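Local coordinates for kappa-carrageenase (Zobellia galactanivorans, PDB 5OCR), which probably hydrolyses the beta-1,4 linkages of the red-algal polysaccharide kappa-carrageenan, this chain holding the glycoside hydrolase family 16 part of a longer protein, at residues Val168-Asn171 / Trp176-Pro179; Lys13-Asn18 / Gly204-Gln209; Val141-Gln146 / Gly240-Phe245. All coordinates share one frame; numbering follows the deposited sequence.

Contact 1 (Val168-Asn171 / Trp176-Pro179); sequences VKEN and WKRP
Glu170 and Lys177 form the charged half of this contact, their side chains approaching from opposite directions. Lys177 NZ donates to Glu170 OE2 in a salt bridge modelled at 2.5 Å; so short a distance is doubtful in detail, though the pairing is clear. Only one carboxylate oxygen takes part, since Glu170 OE1 stays 3.7 Å from Lys177 NZ. The last methylene of the lysine follows its amine in, Lys177 CE standing 3.2 Å from Glu170 OE2. With an alanine here in place of Glu170, the ammonium of the buried Lys177 would probably lose its carboxylate mate and be freer to turn.

The apolar half belongs to Val168, which the lysine passes on its way to Glu170. Lys177 bends at chi2 (-55°) and then runs straight to its amine, a shape that carries it obliquely across the valine. Val168 CG2 lies 4.0 Å from Lys177 CG, and Val168 CB is 4.1 Å from Lys177 CE, so the valine lies against the aliphatic chain at CG and CE while the amine goes on to the carboxylate. Tyr228 also packs on Val168, and Tyr182 on Lys177.

Backbone bonds frame these side chains: Val168 pairs with Val175, and Lys177 with Ala166. The result is a cross-strand salt bridge on one face of the antiparallel beta hairpin of strands 159-170 and 173-177, in which the lysine reaches past the valine to the glutamate nearer the turn.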
loop_
_atom_site.group_PDB
_atom_site.type_symbol
_atom_site.label_atom_id
_atom_site.label_comp_id
_atom_site.label_asym_id
_atom_site.label_seq_id
_atom_site.Cartn_x
_atom_site.Cartn_y
_atom_site.Cartn_z
ATOM N N VAL A 168 4.032 -15.889 10.561
ATOM C CA VAL A 168 3.349 -17.087 11.091
ATOM C C VAL A 168 4.152 -17.548 12.286
ATOM O O VAL A 168 5.402 -17.533 12.211
ATOM C CB VAL A 168 3.291 -18.137 9.989
ATOM C CG1 VAL A 168 2.719 -19.466 10.537
ATOM C CG2 VAL A 168 2.345 -17.599 8.937
ATOM N N LYS A 169 3.482 -17.959 13.383
ATOM C CA LYS A 169 4.248 -18.428 14.531
ATOM C C LYS A 169 4.840 -19.816 14.239
ATOM O O LYS A 169 4.136 -20.733 13.780
ATOM C CB LYS A 169 3.398 -18.389 15.810
ATOM C CG LYS A 169 3.847 -19.425 16.836
ATOM C CD LYS A 169 3.676 -18.979 18.250
ATOM C CE LYS A 169 4.505 -17.756 18.585
ATOM N NZ LYS A 169 3.757 -17.334 19.763
ATOM N N GLU A 170 6.179 -19.938 14.407
ATOM C CA GLU A 170 6.885 -21.240 14.192
ATOM C C GLU A 170 7.958 -21.408 15.235
ATOM O O GLU A 170 8.819 -20.550 15.332
ATOM C CB GLU A 170 7.555 -21.399 12.816
ATOM C CG GLU A 170 6.628 -21.332 11.633
ATOM C CD GLU A 170 7.380 -21.534 10.301
ATOM O OE1 GLU A 170 8.642 -21.652 10.274
ATOM O OE2 GLU A 170 6.677 -21.548 9.272
ATOM N N ASN A 171 7.839 -22.505 16.003
ATOM C CA ASN A 171 8.841 -22.877 17.063
ATOM C C ASN A 171 9.120 -21.685 17.925
ATOM O O ASN A 171 10.288 -21.395 18.262
ATOM C CB ASN A 171 10.179 -23.326 16.482
ATOM C CG ASN A 171 10.017 -24.381 15.435
ATOM O OD1 ASN A 171 9.456 -25.449 15.711
ATOM N ND2 ASN A 171 10.495 -24.099 14.212
ATOM N N TRP A 176 8.590 -14.532 9.154
ATOM C CA TRP A 176 8.083 -13.842 7.962
ATOM C C TRP A 176 7.896 -14.794 6.782
ATOM O O TRP A 176 8.791 -15.611 6.427
ATOM C CB TRP A 176 9.054 -12.734 7.561
ATOM C CG TRP A 176 8.811 -11.494 8.391
ATOM C CD1 TRP A 176 9.478 -11.099 9.538
ATOM C CD2 TRP A 176 7.811 -10.455 8.126
ATOM N NE1 TRP A 176 8.966 -9.903 10.014
ATOM C CE2 TRP A 176 7.962 -9.464 9.174
ATOM C CE3 TRP A 176 6.815 -10.273 7.159
ATOM C CZ2 TRP A 176 7.133 -8.318 9.247
ATOM C CZ3 TRP A 176 6.022 -9.091 7.205
ATOM C CH2 TRP A 176 6.166 -8.158 8.251
ATOM N N LYS A 177 6.732 -14.699 6.143
ATOM C CA LYS A 177 6.477 -15.414 4.890
ATOM C C LYS A 177 6.359 -14.306 3.818
ATOM O O LYS A 177 5.382 -13.537 3.815
ATOM C CB LYS A 177 5.143 -16.182 4.954
ATOM C CG LYS A 177 5.065 -17.250 6.070
ATOM C CD LYS A 177 6.201 -18.268 6.018
ATOM C CE LYS A 177 6.084 -19.281 7.154
ATOM N NZ LYS A 177 7.173 -20.343 7.154
ATOM N N ARG A 178 7.416 -14.177 3.003
ATOM C CA ARG A 178 7.606 -13.065 2.080
ATOM C C ARG A 178 7.237 -13.548 0.686
ATOM O O ARG A 178 7.454 -14.734 0.356
ATOM C CB ARG A 178 9.064 -12.591 2.157
ATOM C CG ARG A 178 9.502 -12.403 3.611
ATOM C CD ARG A 178 10.739 -11.543 3.790
ATOM N NE ARG A 178 10.642 -10.640 4.953
ATOM C CZ ARG A 178 11.331 -10.763 6.076
ATOM N NH1 ARG A 178 12.160 -11.783 6.235
ATOM N NH2 ARG A 178 11.192 -9.861 7.044
ATOM N N PRO A 179 6.772 -12.645 -0.170
ATOM C CA PRO A 179 6.376 -13.066 -1.523
ATOM C C PRO A 179 7.487 -13.751 -2.306
ATOM O O PRO A 179 7.197 -14.728 -2.968
ATOM C CB PRO A 179 6.048 -11.719 -2.215
ATOM C CG PRO A 179 5.825 -10.752 -1.127
ATOM C CD PRO A 179 6.410 -11.226 0.137
#

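Contact 2 (Lys13-Asn18 / Gly204-Gln209); sequences KTSNPN and GCEVNQ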
loop_
_atom_site.group_PDB
_atom_site.type_symbol
_atom_site.label_atom_id
_atom_site.label_comp_id
_atom_site.label_asym_id
_atom_site.label_seq_id
_atom_site.Cartn_x
_atom_site.Cartn_y
_atom_site.Cartn_z
ATOM N N LYS A 13 -15.813 -5.099 -10.429
ATOM C CA LYS A 13 -15.880 -6.442 -11.001
ATOM C C LYS A 13 -15.736 -7.459 -9.873
ATOM O O LYS A 13 -14.845 -7.296 -9.053
ATOM C CB LYS A 13 -14.744 -6.635 -12.004
ATOM C CG LYS A 13 -14.715 -7.988 -12.679
ATOM C CD LYS A 13 -15.831 -8.078 -13.696
ATOM C CE LYS A 13 -15.575 -9.398 -14.344
ATOM N NZ LYS A 13 -16.513 -9.419 -15.444
ATOM N N THR A 14 -16.590 -8.495 -9.815
ATOM C CA THR A 14 -16.460 -9.476 -8.720
ATOM C C THR A 14 -16.494 -10.894 -9.274
ATOM O O THR A 14 -16.894 -11.101 -10.447
ATOM C CB THR A 14 -17.569 -9.359 -7.664
ATOM O OG1 THR A 14 -18.805 -9.750 -8.302
ATOM C CG2 THR A 14 -17.715 -7.910 -7.125
ATOM N N SER A 15 -16.161 -11.870 -8.441
ATOM C CA SER A 15 -15.994 -13.233 -8.921
ATOM C C SER A 15 -17.334 -13.940 -9.057
ATOM O O SER A 15 -17.470 -14.820 -9.891
ATOM C CB SER A 15 -15.098 -13.987 -7.990
ATOM O OG SER A 15 -15.806 -14.253 -6.805
ATOM N N ASN A 16 -18.315 -13.539 -8.252
ATOM C CA ASN A 16 -19.635 -14.227 -8.253
ATOM C C ASN A 16 -20.742 -13.188 -8.273
ATOM O O ASN A 16 -21.043 -12.573 -7.229
ATOM C CB ASN A 16 -19.714 -15.110 -7.023
ATOM C CG ASN A 16 -20.941 -16.005 -7.010
ATOM O OD1 ASN A 16 -21.884 -15.802 -7.774
ATOM N ND2 ASN A 16 -20.951 -16.950 -6.087
ATOM N N PRO A 17 -21.364 -12.966 -9.458
ATOM C CA PRO A 17 -22.458 -11.963 -9.564
ATOM C C PRO A 17 -23.639 -12.304 -8.647
ATOM O O PRO A 17 -24.505 -11.473 -8.452
ATOM C CB PRO A 17 -22.877 -12.054 -11.075
ATOM C CG PRO A 17 -22.587 -13.483 -11.410
ATOM C CD PRO A 17 -21.263 -13.784 -10.698
ATOM N N ASN A 18 -23.660 -13.495 -8.044
ATOM C CA ASN A 18 -24.753 -13.802 -7.123
ATOM C C ASN A 18 -24.586 -13.165 -5.748
ATOM O O ASN A 18 -25.557 -13.050 -5.005
ATOM C CB ASN A 18 -25.009 -15.315 -7.043
ATOM C CG ASN A 18 -25.566 -15.862 -8.349
ATOM O OD1 ASN A 18 -26.056 -15.094 -9.187
ATOM N ND2 ASN A 18 -25.505 -17.181 -8.525
ATOM N N GLY A 204 -8.576 -3.008 -7.341
ATOM C CA GLY A 204 -9.610 -3.675 -6.471
ATOM C C GLY A 204 -9.109 -4.963 -5.941
ATOM O O GLY A 204 -8.265 -5.612 -6.565
ATOM N N CYS A 205 -9.693 -5.400 -4.838
ATOM C CA CYS A 205 -9.339 -6.713 -4.272
ATOM C C CYS A 205 -10.572 -7.297 -3.598
ATOM O O CYS A 205 -11.175 -6.604 -2.677
ATOM C CB CYS A 205 -8.276 -6.571 -3.213
ATOM S SG CYS A 205 -7.528 -8.118 -2.670
ATOM N N GLU A 206 -10.852 -8.552 -3.918
ATOM C CA GLU A 206 -11.922 -9.268 -3.262
ATOM C C GLU A 206 -11.320 -10.310 -2.336
ATOM O O GLU A 206 -10.512 -11.134 -2.794
ATOM C CB GLU A 206 -12.795 -9.865 -4.388
ATOM C CG GLU A 206 -13.980 -10.634 -3.862
ATOM C CD GLU A 206 -14.731 -11.289 -5.022
ATOM O OE1 GLU A 206 -14.531 -10.875 -6.166
ATOM O OE2 GLU A 206 -15.654 -12.125 -4.779
ATOM N N VAL A 207 -11.693 -10.291 -1.041
ATOM C CA VAL A 207 -11.039 -11.116 -0.038
ATOM C C VAL A 207 -12.148 -11.953 0.622
ATOM O O VAL A 207 -13.105 -11.386 1.176
ATOM C CB VAL A 207 -10.366 -10.286 1.086
ATOM C CG1 VAL A 207 -9.695 -11.203 2.106
ATOM C CG2 VAL A 207 -9.342 -9.319 0.476
ATOM N N ASN A 208 -12.039 -13.271 0.540
ATOM C CA ASN A 208 -12.985 -14.126 1.272
ATOM C C ASN A 208 -12.209 -15.236 2.031
ATOM O O ASN A 208 -11.013 -15.293 1.949
ATOM C CB ASN A 208 -14.106 -14.686 0.333
ATOM C CG ASN A 208 -13.568 -15.554 -0.773
ATOM O OD1 ASN A 208 -12.822 -16.536 -0.542
ATOM N ND2 ASN A 208 -13.994 -15.266 -1.974
ATOM N N GLN A 209 -12.906 -16.135 2.758
ATOM C CA GLN A 209 -12.160 -17.131 3.550
ATOM C C GLN A 209 -11.372 -18.069 2.697
ATOM O O GLN A 209 -10.454 -18.715 3.211
ATOM C CB GLN A 209 -13.133 -17.942 4.454
ATOM C CG GLN A 209 -14.153 -18.669 3.626
ATOM C CD GLN A 209 -15.151 -19.452 4.440
ATOM O OE1 GLN A 209 -14.849 -19.976 5.516
ATOM N NE2 GLN A 209 -16.374 -19.536 3.915
HETATM O O HOH W 1 -18.273 -12.036 -5.851
#
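The flat carboxylate of Glu206 is met by Ser15 in two different ways. Ser15 N donates to the syn lone pair of Glu206 OE1 at 3.0 Å, through a bond bent to 140°. The hydroxyl comes from above the plane instead: Ser15 OG donates to Glu206 OE2 at 2.9 Å, lying 38° out of the carboxylate plane. One serine thus holds both oxygens, because its chi1 of 73° sets OG between the backbone N and the carbonyl carbon, close to the N-H that serves the other oxygen. Thr14 adds a plain contact, its CA 3.5 Å from Glu206 OE1.

Glu206 is extended throughout and carries its carboxylate straight out from the strand to the N-terminal loop. The charge is buried but well supplied: Tyr215 OH is a further hydrogen-bond partner of OE1, and a water lies 2.8 Å from Glu206 OE2, to which it appears to donate. The same water accepts from Asn16 N at 2.8 Å, which extends the link by one residue. Asn16 then shapes the loop beyond, OD1 taking the backbone N of Asn18 in an Asx turn.

The loop 13-18, which precedes strand 21-23, is thereby fastened over strand 200-207. That strand runs antiparallel between 100-107 and 211-216, whose Tyr101 and Tyr215 touch Thr14 and Ser15 respectively.

Contact 3 (Val141-Gln146 / Gly240-Phe245); sequences VVELQQ and GLRKPF. With GOL (glycerol), chain E.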
loop_
_atom_site.group_PDB
_atom_site.type_symbol
_atom_site.label_atom_id
_atom_site.label_comp_id
_atom_site.label_asym_id
_atom_site.label_seq_id
_atom_site.Cartn_x
_atom_site.Cartn_y
_atom_site.Cartn_z
ATOM N N VAL A 141 -3.106 -4.472 -2.212
ATOM C CA VAL A 141 -3.968 -4.445 -3.356
ATOM C C VAL A 141 -3.220 -3.981 -4.605
ATOM O O VAL A 141 -3.369 -4.567 -5.686
ATOM C CB VAL A 141 -5.158 -3.515 -3.120
ATOM C CG1 VAL A 141 -6.031 -3.538 -4.434
ATOM C CG2 VAL A 141 -5.876 -3.962 -1.823
ATOM N N VAL A 142 -2.335 -2.975 -4.426
ATOM C CA VAL A 142 -1.364 -2.670 -5.469
ATOM C C VAL A 142 -0.212 -1.872 -4.895
ATOM O O VAL A 142 -0.341 -1.102 -3.888
ATOM C CB VAL A 142 -1.981 -1.859 -6.626
ATOM C CG1 VAL A 142 -2.247 -0.410 -6.280
ATOM C CG2 VAL A 142 -1.057 -1.948 -7.837
ATOM N N GLU A 143 0.972 -2.163 -5.437
ATOM C CA GLU A 143 2.174 -1.362 -5.194
ATOM C C GLU A 143 2.576 -0.898 -6.569
ATOM O O GLU A 143 2.979 -1.709 -7.368
ATOM C CB GLU A 143 3.289 -2.130 -4.556
ATOM C CG GLU A 143 3.083 -2.201 -3.038
ATOM C CD GLU A 143 4.246 -2.966 -2.432
ATOM O OE1 GLU A 143 4.526 -4.125 -2.920
ATOM O OE2 GLU A 143 4.862 -2.462 -1.459
ATOM N N LEU A 144 2.546 0.403 -6.806
ATOM C CA LEU A 144 2.948 0.956 -8.097
ATOM C C LEU A 144 4.395 1.455 -8.114
ATOM O O LEU A 144 4.887 1.859 -7.055
ATOM C CB LEU A 144 2.031 2.143 -8.427
ATOM C CG LEU A 144 0.531 1.876 -8.600
ATOM C CD1 LEU A 144 -0.264 3.144 -8.950
ATOM C CD2 LEU A 144 0.346 0.815 -9.706
ATOM N N GLN A 145 5.036 1.513 -9.300
ATOM C CA GLN A 145 6.313 2.174 -9.514
ATOM C C GLN A 145 7.425 1.766 -8.593
ATOM O O GLN A 145 8.257 2.566 -8.321
ATOM C CB GLN A 145 6.187 3.743 -9.474
ATOM C CG GLN A 145 5.128 4.313 -10.297
ATOM C CD GLN A 145 4.831 5.755 -9.807
ATOM O OE1 GLN A 145 3.724 6.124 -9.695
ATOM N NE2 GLN A 145 5.885 6.590 -9.619
ATOM N N GLN A 146 7.467 0.505 -8.133
ATOM C CA GLN A 146 8.511 0.035 -7.235
ATOM C C GLN A 146 9.786 -0.241 -7.923
ATOM O O GLN A 146 10.842 -0.250 -7.276
ATOM C CB GLN A 146 8.157 -1.346 -6.619
ATOM C CG GLN A 146 7.199 -1.185 -5.557
ATOM C CD GLN A 146 7.291 -2.295 -4.535
ATOM O OE1 GLN A 146 7.609 -2.010 -3.420
ATOM N NE2 GLN A 146 6.810 -3.503 -4.877
ATOM N N GLY A 240 5.011 5.320 -0.296
ATOM C CA GLY A 240 6.218 4.775 0.299
ATOM C C GLY A 240 7.465 5.309 -0.352
ATOM O O GLY A 240 7.389 5.870 -1.469
ATOM N N LEU A 241 8.601 5.303 0.370
ATOM C CA LEU A 241 9.891 5.649 -0.215
ATOM C C LEU A 241 10.619 4.431 -0.686
ATOM O O LEU A 241 10.529 3.323 -0.094
ATOM C CB LEU A 241 10.720 6.371 0.902
ATOM C CG LEU A 241 11.920 7.170 0.485
ATOM C CD1 LEU A 241 11.501 8.336 -0.391
ATOM C CD2 LEU A 241 12.689 7.647 1.743
ATOM N N ARG A 242 11.292 4.557 -1.844
ATOM C CA ARG A 242 12.042 3.459 -2.429
ATOM C C ARG A 242 13.409 3.928 -2.937
ATOM O O ARG A 242 13.752 5.072 -2.875
ATOM C CB ARG A 242 11.333 2.894 -3.676
ATOM C CG ARG A 242 9.920 2.378 -3.314
ATOM C CD ARG A 242 10.045 1.096 -2.519
ATOM N NE ARG A 242 8.718 0.406 -2.299
ATOM C CZ ARG A 242 7.960 0.554 -1.196
ATOM N NH1 ARG A 242 8.318 1.437 -0.231
ATOM N NH2 ARG A 242 6.833 -0.154 -1.037
ATOM N N LYS A 243 14.146 2.954 -3.446
ATOM C CA LYS A 243 15.472 3.249 -3.981
ATOM C C LYS A 243 15.263 4.298 -5.123
ATOM O O LYS A 243 14.233 4.197 -5.914
ATOM C CB LYS A 243 16.005 1.938 -4.408
ATOM C CG LYS A 243 16.194 1.742 -5.853
ATOM C CD LYS A 243 17.165 0.560 -5.881
ATOM C CE LYS A 243 17.407 0.040 -7.279
ATOM N NZ LYS A 243 18.525 0.787 -7.896
ATOM N N PRO A 244 16.174 5.291 -5.284
ATOM C CA PRO A 244 17.499 5.390 -4.719
ATOM C C PRO A 244 17.534 5.981 -3.279
ATOM O O PRO A 244 18.605 6.188 -2.756
ATOM C CB PRO A 244 18.229 6.296 -5.719
ATOM C CG PRO A 244 17.165 7.289 -6.134
ATOM C CD PRO A 244 15.865 6.443 -6.146
ATOM N N PHE A 245 16.379 6.225 -2.655
ATOM C CA PHE A 245 16.361 6.847 -1.317
ATOM C C PHE A 245 16.385 5.830 -0.182
ATOM O O PHE A 245 16.435 6.200 0.973
ATOM C CB PHE A 245 15.108 7.687 -1.172
ATOM C CG PHE A 245 15.018 8.803 -2.170
ATOM C CD1 PHE A 245 16.009 9.803 -2.217
ATOM C CD2 PHE A 245 13.966 8.852 -3.080
ATOM C CE1 PHE A 245 15.892 10.860 -3.130
ATOM C CE2 PHE A 245 13.836 9.915 -3.997
ATOM C CZ PHE A 245 14.779 10.913 -4.008
HETATM C C1 GOL E . 2.814 -0.938 1.061
HETATM O O1 GOL E . 3.823 -0.530 0.086
HETATM C C2 GOL E . 3.366 -1.702 2.292
HETATM O O2 GOL E . 4.238 -0.900 3.067
HETATM C C3 GOL E . 4.378 -2.718 1.691
HETATM O O3 GOL E . 4.651 -3.751 2.630
#
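Arg242 reaches Gln146 and Glu143 by a bend at chi2 (-72°), which swings its guanidinium from the end of strand 233-241 toward strand 134-144, while both partners extend beyond CG to meet it. The site is the concave side of the GH16 beta-jellyroll. Val141 and Val142 both face Phe119 in a classic beta bulge, and Glu138, Asp140 and Glu143 match the ExDxxE signature of bulge-containing GH16 enzymes, in which the two glutamates probably act as nucleophile and acid/base.

Gln146 receives the firmer grip. Arg242 holds it side-on with two nitrogens, both on one oxygen: Arg242 NE to Gln146 OE1 is 2.9 Å, and Arg242 NH2 to Gln146 OE1 is 3.1 Å. NE lies in the carbonyl plane on a lone pair, whereas NH2 is tilted from that plane; the amide and guanidinium planes stand 58° apart. The other end of the amide is fixed too, Gln146 NE2 being hydrogen-bonded to Asp161.

Glu143 crosses the arginine at about a right angle, its carboxylate turned 74° from the guanidinium. Glu143 OE2 sits at the guanidinium edge, 3.1 Å from Arg242 NH2, in a salt bridge whose hydrogen bond is weak. The same oxygen accepts a shorter bond of 2.7 Å from O1 of a glycerol that is also hydrogen-bonded to Glu138 and probably came from the crystallisation liquor. Arg242 NH2 donates weakly to that O1 as well.

The remaining nitrogen turns back on its own strand: Arg242 NH1 donates to Leu241 O at 2.9 Å, nearly straight and from above the carbonyl plane.

From the N terminus, the chain leaves the loop 13-18, builds strand 134-144, whose end carries 141-146, then forms contact 1, which joins the two strands of the 159-170/173-177 hairpin across a short turn. At 204-209 it returns to the start, contact 2 closing a long circuit that ties the N-terminal loop to strand 200-207; only afterwards does 240-245 meet 141-146 in contact 3, joining the ends of strands 134-144 and 233-241. Contacts 2 and 3 therefore cross, and contact 1 falls within the circuits of both. Contacts 2 and 3 also touch, Val141 CG1 packing 3.7 Å from Gly204 C. Contact 1 lies apart, its nearest atoms about 7 Å from contact 3.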